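Local coordinates for protein cytochrome P450 (Rhodococcus erythropolis, PDB 3WEC) that hydroxylates the quinoline nitrogen of aurachin alkaloids, as a heme-dependent cytochrome P450 monooxygenase whose reaction gives these compounds their antibiotic activity, at residues Ser54-Lys57 with Val58-Arg62. Residues are numbered along the deposited sequence; the frame is centred on the assembly and turned at random.
Sequences SCDK and VLRSR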
# COMPACT_ATOMS: atom_id res chain seq x y z
N SER A 54 -19.89 -3.65 -6.23
CA SER A 54 -19.86 -2.16 -6.20
C SER A 54 -18.45 -1.62 -6.02
O SER A 54 -18.07 -0.62 -6.64
CB SER A 54 -20.78 -1.59 -5.10
OG SER A 54 -22.08 -2.17 -5.11
N CYS A 55 -17.66 -2.29 -5.17
CA CYS A 55 -16.23 -1.93 -4.98
C CYS A 55 -15.49 -1.90 -6.33
O CYS A 55 -14.83 -0.90 -6.65
CB CYS A 55 -15.54 -2.91 -4.04
SG CYS A 55 -15.77 -2.61 -2.26
N ASP A 56 -15.61 -2.99 -7.10
CA ASP A 56 -14.97 -3.11 -8.42
C ASP A 56 -15.50 -2.01 -9.29
O ASP A 56 -14.75 -1.24 -9.86
CB ASP A 56 -15.25 -4.47 -9.08
CG ASP A 56 -14.86 -4.50 -10.56
OD1 ASP A 56 -13.84 -5.12 -10.91
OD2 ASP A 56 -15.55 -3.89 -11.38
N LYS A 57 -16.82 -1.96 -9.36
CA LYS A 57 -17.55 -0.99 -10.15
C LYS A 57 -17.05 0.45 -9.93
O LYS A 57 -16.75 1.15 -10.89
CB LYS A 57 -19.05 -1.14 -9.87
CG LYS A 57 -19.84 -2.02 -10.86
CD LYS A 57 -19.19 -3.36 -11.21
CE LYS A 57 -20.13 -4.28 -12.02
NZ LYS A 57 -21.07 -3.61 -12.97
N VAL A 58 -16.94 0.87 -8.67
CA VAL A 58 -16.48 2.24 -8.33
C VAL A 58 -14.98 2.49 -8.61
O VAL A 58 -14.60 3.58 -9.10
CB VAL A 58 -16.82 2.61 -6.85
CG1 VAL A 58 -16.21 3.95 -6.45
CG2 VAL A 58 -18.33 2.63 -6.64
N LEU A 59 -14.12 1.51 -8.30
CA LEU A 59 -12.68 1.62 -8.63
C LEU A 59 -12.48 1.81 -10.15
O LEU A 59 -11.63 2.60 -10.58
CB LEU A 59 -11.88 0.42 -8.12
CG LEU A 59 -11.87 0.12 -6.61
CD1 LEU A 59 -11.33 -1.28 -6.34
CD2 LEU A 59 -11.12 1.16 -5.80
N ARG A 60 -13.31 1.13 -10.95
CA ARG A 60 -13.13 1.10 -12.42
C ARG A 60 -13.76 2.28 -13.15
O ARG A 60 -13.26 2.71 -14.18
CB ARG A 60 -13.67 -0.20 -13.01
CG ARG A 60 -13.01 -1.47 -12.49
CD ARG A 60 -13.36 -2.67 -13.36
NE ARG A 60 -12.29 -2.87 -14.33
CZ ARG A 60 -11.46 -3.90 -14.34
NH1 ARG A 60 -11.57 -4.89 -13.46
NH2 ARG A 60 -10.50 -3.95 -15.26
N SER A 61 -14.84 2.81 -12.60
CA SER A 61 -15.69 3.78 -13.30
C SER A 61 -14.99 5.12 -13.65
O SER A 61 -14.23 5.65 -12.85
CB SER A 61 -17.00 3.98 -12.50
OG SER A 61 -17.50 5.30 -12.56
N ARG A 62 -15.26 5.67 -14.84
CA ARG A 62 -14.73 7.00 -15.15
C ARG A 62 -15.59 8.14 -14.57
O ARG A 62 -15.31 9.32 -14.76
CB ARG A 62 -14.36 7.19 -16.64
CG ARG A 62 -15.48 7.15 -17.66
CD ARG A 62 -15.67 5.76 -18.24
NE ARG A 62 -16.97 5.60 -18.91
CZ ARG A 62 -17.61 6.54 -19.61
NH1 ARG A 62 -18.79 6.25 -20.16
NH2 ARG A 62 -17.09 7.75 -19.78
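Val58 N, Leu59 N and Arg60 N hydrogen-bond to Ser54 O, Cys55 O and Asp56 O in succession, at 2.8, 3.0 and 3.0 Å, and a weak hydrogen bond from Ser61 N to Lys57 O ends the i to i+4 series as Ser61 leaves helical geometry. Side chains four residues apart lie on the same side of a helix and can bridge, and Asp56 with Arg60 is a worked example on the outer face of this last turn. With CG anti to its backbone N (chi1 167°), Asp56 stands out from the helix, and Arg60, bent at chi3, reaches back across it. Asp56 OD1 meets the edge of the guanidinium in its plane, 3.4 Å from Arg60 NH1, in a weak but straight hydrogen bond (N-H...O 170°). The carboxylate and guanidinium planes differ by 34°, and Asp56 OD2 approaches Arg60 CD to 3.2 Å, so within this pair the salt bridge is one-pronged rather than bidentate. The stronger partner of Asp56 OD1 is Arg356, from a loop. Beyond the turn, Ser61 OG hydrogen-bonds to Leu63 N. The buried face is mostly apolar, with Cys55, Val58 and Leu59, which reaches the heme; Ser54 OG, also buried, is satisfied by Asp51 OD1. Helix 52-60 thus lies against the mixed sheet, Cys55 and Val58 touching strand 323-326 and Leu59 strand 303-307, whose heme-binding Arg305 makes a weak hydrogen bond to Leu59 O.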